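Local coordinates for protein salmonella typhimurium DB7155 bacteriophage DET7 tailspike (Bacteriophage, PDB 2V5I) that probably binds and hydrolyses the O-antigen polysaccharide of Salmonella, serving as the receptor-binding spike through which the phage recognises its host, at residues 93-98 with 148-154; 207-211 with 269-273; 484-489 with 501-506. Residue numbers count along the deposited sequence, not the author numbering.

Contact 1: residues 93-98 with 148-154; sequences SKTTPW and NVKDQHI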
loop_
_atom_site.group_PDB
_atom_site.type_symbol
_atom_site.label_atom_id
_atom_site.label_comp_id
_atom_site.label_asym_id
_atom_site.label_seq_id
_atom_site.Cartn_x
_atom_site.Cartn_y
_atom_site.Cartn_z
ATOM N N SER A 93 -6.988 -20.384 -31.589
ATOM C CA SER A 93 -8.117 -20.616 -32.476
ATOM C C SER A 93 -7.627 -21.040 -33.819
ATOM O O SER A 93 -6.547 -20.636 -34.241
ATOM C CB SER A 93 -9.033 -19.398 -32.605
ATOM O OG SER A 93 -8.337 -18.271 -33.178
ATOM N N LYS A 94 -8.464 -21.803 -34.497
ATOM C CA LYS A 94 -8.234 -22.165 -35.891
ATOM C C LYS A 94 -8.527 -20.976 -36.809
ATOM O O LYS A 94 -7.744 -20.645 -37.729
ATOM C CB LYS A 94 -9.154 -23.369 -36.173
ATOM C CG LYS A 94 -9.084 -23.891 -37.531
ATOM C CD LYS A 94 -9.693 -25.280 -37.659
ATOM C CE LYS A 94 -11.158 -25.309 -37.555
ATOM N NZ LYS A 94 -11.607 -26.744 -37.742
ATOM N N THR A 95 -9.675 -20.354 -36.591
ATOM C CA THR A 95 -10.136 -19.256 -37.415
ATOM C C THR A 95 -9.454 -17.956 -36.979
ATOM O O THR A 95 -9.240 -17.714 -35.769
ATOM C CB THR A 95 -11.660 -19.118 -37.316
ATOM O OG1 THR A 95 -12.318 -20.317 -37.801
ATOM C CG2 THR A 95 -12.121 -17.939 -38.150
ATOM N N THR A 96 -9.186 -17.076 -37.934
ATOM C CA THR A 96 -8.662 -15.742 -37.625
ATOM C C THR A 96 -9.902 -14.816 -37.712
ATOM O O THR A 96 -10.438 -14.603 -38.805
ATOM C CB THR A 96 -7.594 -15.304 -38.634
ATOM O OG1 THR A 96 -6.428 -16.144 -38.517
ATOM C CG2 THR A 96 -7.165 -13.891 -38.425
ATOM N N PRO A 97 -10.405 -14.351 -36.574
ATOM C CA PRO A 97 -11.671 -13.626 -36.560
ATOM C C PRO A 97 -11.539 -12.162 -37.020
ATOM O O PRO A 97 -10.441 -11.598 -37.038
ATOM C CB PRO A 97 -12.044 -13.666 -35.061
ATOM C CG PRO A 97 -10.778 -13.755 -34.401
ATOM C CD PRO A 97 -9.828 -14.470 -35.230
ATOM N N TRP A 98 -12.664 -11.513 -37.372
ATOM C CA TRP A 98 -12.727 -10.082 -37.564
ATOM C C TRP A 98 -12.761 -9.432 -36.168
ATOM O O TRP A 98 -13.582 -9.789 -35.321
ATOM C CB TRP A 98 -13.975 -9.666 -38.295
ATOM C CG TRP A 98 -13.984 -10.134 -39.728
ATOM C CD1 TRP A 98 -14.561 -11.245 -40.197
ATOM C CD2 TRP A 98 -13.363 -9.484 -40.827
ATOM N NE1 TRP A 98 -14.349 -11.350 -41.588
ATOM C CE2 TRP A 98 -13.602 -10.286 -41.981
ATOM C CE3 TRP A 98 -12.620 -8.330 -40.967
ATOM C CZ2 TRP A 98 -13.127 -9.947 -43.234
ATOM C CZ3 TRP A 98 -12.125 -7.997 -42.256
ATOM C CH2 TRP A 98 -12.387 -8.803 -43.348
ATOM N N ASN A 148 -22.432 -11.244 -40.385
ATOM C CA ASN A 148 -21.496 -12.347 -40.095
ATOM C C ASN A 148 -20.434 -11.959 -39.051
ATOM O O ASN A 148 -19.902 -12.836 -38.388
ATOM C CB ASN A 148 -20.807 -12.834 -41.363
ATOM C CG ASN A 148 -19.955 -11.785 -41.986
ATOM O OD1 ASN A 148 -20.469 -10.763 -42.435
ATOM N ND2 ASN A 148 -18.620 -12.016 -42.003
ATOM N N VAL A 149 -20.073 -10.685 -38.995
ATOM C CA VAL A 149 -19.128 -10.205 -37.961
ATOM C C VAL A 149 -19.842 -10.224 -36.652
ATOM O O VAL A 149 -19.334 -10.701 -35.641
ATOM C CB VAL A 149 -18.577 -8.832 -38.302
ATOM C CG1 VAL A 149 -17.842 -8.164 -37.132
ATOM C CG2 VAL A 149 -17.709 -8.911 -39.533
ATOM N N LYS A 150 -21.070 -9.721 -36.656
ATOM C CA LYS A 150 -21.855 -9.719 -35.416
ATOM C C LYS A 150 -22.177 -11.108 -34.868
ATOM O O LYS A 150 -22.323 -11.286 -33.652
ATOM C CB LYS A 150 -23.141 -8.840 -35.662
ATOM C CG LYS A 150 -22.769 -7.406 -35.981
ATOM C CD LYS A 150 -23.947 -6.364 -35.982
ATOM C CE LYS A 150 -24.745 -6.441 -37.234
ATOM N NZ LYS A 150 -25.808 -5.382 -37.283
ATOM N N ASP A 151 -22.238 -12.123 -35.717
ATOM C CA ASP A 151 -22.580 -13.486 -35.308
ATOM C C ASP A 151 -21.348 -14.330 -34.887
ATOM O O ASP A 151 -21.492 -15.458 -34.406
ATOM C CB ASP A 151 -23.290 -14.208 -36.453
ATOM C CG ASP A 151 -24.698 -13.687 -36.704
ATOM O OD1 ASP A 151 -25.232 -12.906 -35.883
ATOM O OD2 ASP A 151 -25.267 -14.093 -37.742
ATOM N N GLN A 152 -20.146 -13.790 -35.048
ATOM C CA GLN A 152 -18.906 -14.548 -34.710
ATOM C C GLN A 152 -18.873 -14.959 -33.280
ATOM O O GLN A 152 -19.333 -14.218 -32.418
ATOM C CB GLN A 152 -17.676 -13.647 -34.884
ATOM C CG GLN A 152 -17.382 -13.254 -36.240
ATOM C CD GLN A 152 -16.046 -12.506 -36.267
ATOM O OE1 GLN A 152 -15.135 -12.905 -36.992
ATOM N NE2 GLN A 152 -15.923 -11.459 -35.439
ATOM N N HIS A 153 -18.229 -16.090 -32.986
ATOM C CA HIS A 153 -18.001 -16.469 -31.607
ATOM C C HIS A 153 -16.776 -17.379 -31.506
ATOM O O HIS A 153 -16.861 -18.534 -31.100
ATOM C CB HIS A 153 -19.244 -17.118 -30.971
ATOM C CG HIS A 153 -19.774 -18.290 -31.729
ATOM N ND1 HIS A 153 -20.724 -18.165 -32.724
ATOM C CD2 HIS A 153 -19.489 -19.613 -31.648
ATOM C CE1 HIS A 153 -21.002 -19.360 -33.221
ATOM N NE2 HIS A 153 -20.249 -20.252 -32.600
ATOM N N ILE A 154 -15.640 -16.849 -31.931
ATOM C CA ILE A 154 -14.374 -17.616 -31.995
ATOM C C ILE A 154 -13.597 -17.593 -30.662
ATOM O O ILE A 154 -13.204 -16.530 -30.145
ATOM C CB ILE A 154 -13.451 -17.101 -33.123
ATOM C CG1 ILE A 154 -14.152 -17.223 -34.481
ATOM C CG2 ILE A 154 -12.159 -17.872 -33.146
ATOM C CD1 ILE A 154 -14.617 -18.630 -34.812
#
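This is the neck of the large insertion in the parallel beta-helix: the chain departs after strand 85-92 and comes back before strand 156-161, an excursion that probably corresponds to the dorsal fin of the related P22 tailspike. In the returning segment, Asn148 brushes the indole only loosely (Asn148 ND2 to Trp98 NE1, 4.3 Å). Val149 does more, its CG2 lying 4.3 Å from the centroid of the five-membered ring of Trp98, 29° off the normal, an off-centre CH-pi contact. At Gln152 the side-chain amide clasps one residue's backbone twice: Trp98 N donates to Gln152 OE1 (2.9 Å, 156°) and Gln152 NE2 to Trp98 O (2.9 Å, 172°), so the amide behaves like a neighbouring strand. Ile154, which loses 87 Å² of surface to the other segment, packs against three residues: Pro97 CB is 4.2 Å from Ile154 CG1, Thr95 CB 3.9 Å from Ile154 CD1, and Ser93 CB 3.5 Å from Ile154 CG2.

Contact 2: residues 207-211 with 269-273; sequences LSGDW and TARNY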
loop_
_atom_site.group_PDB
_atom_site.type_symbol
_atom_site.label_atom_id
_atom_site.label_comp_id
_atom_site.label_asym_id
_atom_site.label_seq_id
_atom_site.Cartn_x
_atom_site.Cartn_y
_atom_site.Cartn_z
ATOM N N LEU A 207 -22.464 -22.814 -11.497
ATOM C CA LEU A 207 -23.906 -22.538 -11.476
ATOM C C LEU A 207 -24.710 -23.683 -10.846
ATOM O O LEU A 207 -25.798 -23.430 -10.286
ATOM C CB LEU A 207 -24.414 -22.261 -12.906
ATOM C CG LEU A 207 -23.916 -20.937 -13.526
ATOM C CD1 LEU A 207 -24.342 -20.819 -14.963
ATOM C CD2 LEU A 207 -24.456 -19.768 -12.741
ATOM N N SER A 208 -24.183 -24.905 -10.998
ATOM C CA SER A 208 -24.788 -26.133 -10.440
ATOM C C SER A 208 -23.895 -26.747 -9.383
ATOM O O SER A 208 -22.723 -26.535 -9.375
ATOM C CB SER A 208 -24.910 -27.219 -11.522
ATOM O OG SER A 208 -25.372 -26.718 -12.748
ATOM N N GLY A 209 -24.450 -27.611 -8.559
ATOM C CA GLY A 209 -23.645 -28.289 -7.559
ATOM C C GLY A 209 -23.353 -27.369 -6.393
ATOM O O GLY A 209 -24.114 -26.444 -6.115
ATOM N N ASP A 210 -22.300 -27.681 -5.648
ATOM C CA ASP A 210 -21.863 -26.876 -4.534
ATOM C C ASP A 210 -21.363 -25.518 -5.078
ATOM O O ASP A 210 -20.890 -25.447 -6.198
ATOM C CB ASP A 210 -20.730 -27.568 -3.785
ATOM C CG ASP A 210 -21.220 -28.776 -2.943
ATOM O OD1 ASP A 210 -22.442 -28.951 -2.818
ATOM O OD2 ASP A 210 -20.366 -29.521 -2.406
ATOM N N TRP A 211 -21.497 -24.473 -4.285
ATOM C CA TRP A 211 -20.900 -23.174 -4.671
ATOM C C TRP A 211 -19.433 -23.413 -4.878
ATOM O O TRP A 211 -18.775 -24.169 -4.133
ATOM C CB TRP A 211 -21.116 -22.129 -3.573
ATOM C CG TRP A 211 -22.537 -21.582 -3.556
ATOM C CD1 TRP A 211 -23.675 -22.281 -3.266
ATOM C CD2 TRP A 211 -22.963 -20.262 -3.905
ATOM N NE1 TRP A 211 -24.782 -21.445 -3.349
ATOM C CE2 TRP A 211 -24.347 -20.201 -3.743
ATOM C CE3 TRP A 211 -22.297 -19.101 -4.306
ATOM C CZ2 TRP A 211 -25.080 -19.039 -4.028
ATOM C CZ3 TRP A 211 -23.015 -17.956 -4.525
ATOM C CH2 TRP A 211 -24.388 -17.923 -4.429
ATOM N N THR A 269 -28.963 -18.182 -9.587
ATOM C CA THR A 269 -28.022 -17.112 -9.330
ATOM C C THR A 269 -26.630 -17.420 -9.884
ATOM O O THR A 269 -26.182 -18.553 -9.853
ATOM C CB THR A 269 -27.899 -16.850 -7.799
ATOM O OG1 THR A 269 -27.179 -15.637 -7.584
ATOM C CG2 THR A 269 -27.190 -17.961 -7.038
ATOM N N ALA A 270 -25.951 -16.355 -10.339
ATOM C CA ALA A 270 -24.554 -16.395 -10.794
ATOM C C ALA A 270 -23.654 -15.533 -9.892
ATOM O O ALA A 270 -22.471 -15.329 -10.184
ATOM C CB ALA A 270 -24.454 -15.881 -12.213
ATOM N N ARG A 271 -24.202 -15.096 -8.750
ATOM C CA ARG A 271 -23.574 -14.166 -7.870
ATOM C C ARG A 271 -22.408 -14.818 -7.071
ATOM O O ARG A 271 -22.264 -16.030 -7.072
ATOM C CB ARG A 271 -24.569 -13.505 -6.925
ATOM C CG ARG A 271 -25.677 -12.705 -7.643
ATOM C CD ARG A 271 -26.691 -12.272 -6.637
ATOM N NE ARG A 271 -27.734 -11.425 -7.191
ATOM C CZ ARG A 271 -28.796 -11.877 -7.853
ATOM N NH1 ARG A 271 -28.991 -13.190 -8.025
ATOM N NH2 ARG A 271 -29.699 -11.000 -8.327
ATOM N N ASN A 272 -21.639 -13.978 -6.355
ATOM C CA ASN A 272 -20.422 -14.446 -5.699
ATOM C C ASN A 272 -20.309 -13.739 -4.341
ATOM O O ASN A 272 -20.696 -12.583 -4.205
ATOM C CB ASN A 272 -19.206 -14.105 -6.529
ATOM C CG ASN A 272 -19.298 -14.688 -7.903
ATOM O OD1 ASN A 272 -18.928 -15.829 -8.113
ATOM N ND2 ASN A 272 -19.862 -13.906 -8.834
ATOM N N TYR A 273 -19.622 -14.400 -3.412
ATOM C CA TYR A 273 -19.455 -13.885 -2.054
ATOM C C TYR A 273 -18.032 -14.215 -1.550
ATOM O O TYR A 273 -17.516 -15.254 -1.907
ATOM C CB TYR A 273 -20.429 -14.575 -1.122
ATOM C CG TYR A 273 -21.907 -14.222 -1.319
ATOM C CD1 TYR A 273 -22.657 -14.896 -2.250
ATOM C CD2 TYR A 273 -22.484 -13.249 -0.552
ATOM C CE1 TYR A 273 -24.042 -14.571 -2.439
ATOM C CE2 TYR A 273 -23.808 -12.906 -0.721
ATOM C CZ TYR A 273 -24.578 -13.613 -1.652
ATOM O OH TYR A 273 -25.890 -13.244 -1.813
HETATM O O HOH W 1 -27.238 -21.047 -10.333
#
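Two turns on the outside of the beta-helix meet here, forming a pocket in which the indole of Trp211 is held. Trp211 gives up 87 Å² to residues 269-273, more than any other residue of the pair. Its six-membered ring reaches three neighbours: Trp211 CH2 is 3.8 Å from Thr269 CG2, Trp211 CZ3 is 3.3 Å from Arg271 O, and the same Trp211 CZ3 is 3.8 Å from Tyr273 CD1. The Trp211 and Tyr273 rings make an oblique aromatic pair, centroids 5.8 Å apart and planes at 63°, with Trp211 CZ3 approaching the edge of the tyrosine ring. Arg234 adds a cation-pi interaction to the indole.

In the solenoid, segment 207-211 follows strand 202-205 and segment 269-273 starts at the end of strand 268-269, in the longer connection that leaves strand 258-260. In the parallel sheet strands 202-205 and 258-260 are separated by strand 230-233, so the contact joins connections two rungs apart, and Arg234 belongs to the turn of the rung between. At the other end of the interface Leu207 CD2 lies 3.6 Å from Thr269 O and 3.9 Å from Ala270 CB. No direct hydrogen bond crosses; instead water 1 donates to Leu207 O and to Thr269 O, 2.8 Å from each. The second turn is braced by its own polar contacts. Thr269 OG1 accepts from Arg271 N at 3.2 Å, an ST turn, and from Arg271 NH1 at 3.1 Å. Asp307 hydrogen-bonds both Thr269 OG1 and Tyr273 OH, while Asp295 forms a salt bridge with Arg271 NE.

Contact 3: residues 484-489 with 501-506; sequences SAWTEL and SLKVNR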
loop_
_atom_site.group_PDB
_atom_site.type_symbol
_atom_site.label_atom_id
_atom_site.label_comp_id
_atom_site.label_asym_id
_atom_site.label_seq_id
_atom_site.Cartn_x
_atom_site.Cartn_y
_atom_site.Cartn_z
ATOM N N SER A 484 6.899 42.293 10.269
ATOM C CA SER A 484 5.546 42.773 10.609
ATOM C C SER A 484 4.483 42.228 9.656
ATOM O O SER A 484 4.697 42.148 8.409
ATOM C CB SER A 484 5.525 44.308 10.575
ATOM O OG SER A 484 4.258 44.833 10.805
ATOM N N ALA A 485 3.337 41.839 10.242
ATOM C CA ALA A 485 2.161 41.354 9.505
ATOM C C ALA A 485 0.882 41.852 10.172
ATOM O O ALA A 485 0.903 42.369 11.321
ATOM C CB ALA A 485 2.151 39.833 9.421
ATOM N N TRP A 486 -0.224 41.707 9.456
ATOM C CA TRP A 486 -1.535 42.013 10.010
ATOM C C TRP A 486 -2.510 40.860 9.842
ATOM O O TRP A 486 -2.449 40.169 8.827
ATOM C CB TRP A 486 -2.116 43.304 9.482
ATOM C CG TRP A 486 -2.391 43.430 8.020
ATOM C CD1 TRP A 486 -1.531 43.849 7.083
ATOM C CD2 TRP A 486 -3.687 43.406 7.387
ATOM N NE1 TRP A 486 -2.151 44.010 5.877
ATOM C CE2 TRP A 486 -3.480 43.698 6.021
ATOM C CE3 TRP A 486 -4.965 43.077 7.822
ATOM C CZ2 TRP A 486 -4.539 43.792 5.105
ATOM C CZ3 TRP A 486 -5.995 43.143 6.918
ATOM C CH2 TRP A 486 -5.779 43.471 5.562
ATOM N N THR A 487 -3.386 40.706 10.830
ATOM C CA THR A 487 -4.348 39.574 10.872
ATOM C C THR A 487 -5.753 40.172 10.717
ATOM O O THR A 487 -6.081 41.198 11.310
ATOM C CB THR A 487 -4.226 38.850 12.188
ATOM O OG1 THR A 487 -2.868 38.327 12.311
ATOM C CG2 THR A 487 -5.137 37.642 12.260
ATOM N N GLU A 488 -6.602 39.483 9.962
ATOM C CA GLU A 488 -7.991 39.914 9.847
ATOM C C GLU A 488 -8.946 38.741 9.974
ATOM O O GLU A 488 -8.640 37.602 9.600
ATOM C CB GLU A 488 -8.301 40.644 8.582
ATOM C CG GLU A 488 -7.948 39.958 7.361
ATOM C CD GLU A 488 -8.443 40.608 6.042
ATOM O OE1 GLU A 488 -9.112 41.682 5.988
ATOM O OE2 GLU A 488 -8.096 40.004 4.994
ATOM N N LEU A 489 -10.146 39.084 10.456
ATOM C CA LEU A 489 -11.282 38.198 10.541
ATOM C C LEU A 489 -12.329 38.850 9.635
ATOM O O LEU A 489 -12.680 40.014 9.834
ATOM C CB LEU A 489 -11.802 38.220 11.993
ATOM C CG LEU A 489 -12.678 37.150 12.504
ATOM C CD1 LEU A 489 -11.857 35.871 12.496
ATOM C CD2 LEU A 489 -13.070 37.604 13.940
ATOM N N SER A 501 -14.516 43.393 7.463
ATOM C CA SER A 501 -13.210 42.926 7.919
ATOM C C SER A 501 -12.732 43.657 9.184
ATOM O O SER A 501 -12.579 44.896 9.144
ATOM C CB SER A 501 -12.231 43.222 6.753
ATOM O OG SER A 501 -10.883 43.087 7.146
ATOM N N LEU A 502 -12.472 42.911 10.252
ATOM C CA LEU A 502 -11.800 43.388 11.474
ATOM C C LEU A 502 -10.301 43.084 11.373
ATOM O O LEU A 502 -9.926 41.977 10.996
ATOM C CB LEU A 502 -12.385 42.664 12.664
ATOM C CG LEU A 502 -11.814 43.214 13.966
ATOM C CD1 LEU A 502 -12.822 43.240 15.015
ATOM C CD2 LEU A 502 -10.592 42.430 14.353
ATOM N N LYS A 503 -9.461 44.119 11.538
ATOM C CA LYS A 503 -8.015 44.020 11.231
ATOM C C LYS A 503 -7.153 44.428 12.410
ATOM O O LYS A 503 -7.398 45.462 13.034
ATOM C CB LYS A 503 -7.659 44.984 10.058
ATOM C CG LYS A 503 -8.664 44.972 8.865
ATOM C CD LYS A 503 -8.337 45.978 7.735
ATOM C CE LYS A 503 -9.492 46.115 6.692
ATOM N NZ LYS A 503 -10.786 46.653 7.286
ATOM N N VAL A 504 -6.126 43.645 12.672
ATOM C CA VAL A 504 -5.185 43.872 13.758
ATOM C C VAL A 504 -3.765 44.073 13.154
ATOM O O VAL A 504 -3.243 43.212 12.462
ATOM C CB VAL A 504 -5.176 42.650 14.720
ATOM C CG1 VAL A 504 -4.139 42.819 15.803
ATOM C CG2 VAL A 504 -6.575 42.429 15.363
ATOM N N ASN A 505 -3.178 45.239 13.468
ATOM C CA ASN A 505 -1.795 45.639 13.133
ATOM C C ASN A 505 -1.565 46.007 11.643
ATOM O O ASN A 505 -0.441 45.997 11.184
ATOM C CB ASN A 505 -0.750 44.611 13.570
ATOM C CG ASN A 505 0.631 45.227 13.668
ATOM O OD1 ASN A 505 0.754 46.356 14.192
ATOM N ND2 ASN A 505 1.676 44.493 13.226
ATOM N N ARG A 506 -2.616 46.332 10.904
ATOM C CA ARG A 506 -2.391 46.783 9.520
ATOM C C ARG A 506 -1.558 48.080 9.559
ATOM O O ARG A 506 -1.741 48.944 10.447
ATOM C CB ARG A 506 -3.706 47.075 8.829
ATOM C CG ARG A 506 -3.547 47.184 7.298
ATOM C CD ARG A 506 -4.784 47.647 6.551
ATOM N NE ARG A 506 -5.275 48.848 7.163
ATOM C CZ ARG A 506 -4.779 50.058 6.924
ATOM N NH1 ARG A 506 -3.886 50.250 5.960
ATOM N NH2 ARG A 506 -5.252 51.086 7.587
#
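Backbone hydrogen bonds define a beta hairpin in the antiparallel sheet that follows the beta-helix, its short strand axes 4.6 Å apart at 156°. Thr487 and Val504 are a hydrogen-bonded pair (Thr487 N to Val504 O, 3.0 Å; Val504 N to Thr487 O, 2.8 Å), as are Leu489 and Leu502 (Leu489 N to Leu502 O, 3.0 Å; Leu502 N to Leu489 O, 2.9 Å). Glu488 and Lys503, between them, are a non-hydrogen-bonded pair with CA atoms 4.3 Å apart.

Side-chain hydrogen bonds add to the backbone ladder. Asn505, at phi/psi 74/20, leaves the strand and sends ND2 to Ala485 O (3.0 Å), while its OD1 accepts from Lys510 N. Ser501 OG donates to Glu488 OE1 at a short 2.5 Å, and Glu488 OE2 is bound by His475.

Among ring contacts, Arg506 CG sits 3.6 Å from the centroid of the Trp486 five-membered ring, 7° off its normal, a centred CH-pi contact. His475 also stacks with Trp486.

The Thr487, Leu489, Leu502 and Val504 side chains share one face. Thr487 packs on Leu489 of the second subunit, and Leu489 on Leu472 of the third. Salt bridges join Arg506 NE to Glu513 and Lys503 NZ, which leaves from the Glu488 face, to Asp528 of the second subunit. The largely apolar face thus packs between subunits while the Lys503 side makes a charged link, consistent with a beta-prism like that of P22 tailspike.

In the fold
The contacts follow one another along the chain, each closing before the next opens, and none touch. Contacts 1 and 2 both belong to the parallel beta-helix, yet their centres lie 30 Å apart and their nearest atoms about 17 Å: one closes the insertion, the other joins turns two rungs apart. Contact 3 lies on the other side of the chain's centre, its centre 75 Å from that of contact 1 and 68 Å from that of contact 2, in the antiparallel sheet beyond the solenoid. It also differs in its surroundings: no other chain of the assembly touches contacts 1 and 2, so only contact 3 of the three is reached by other subunits of the trimer.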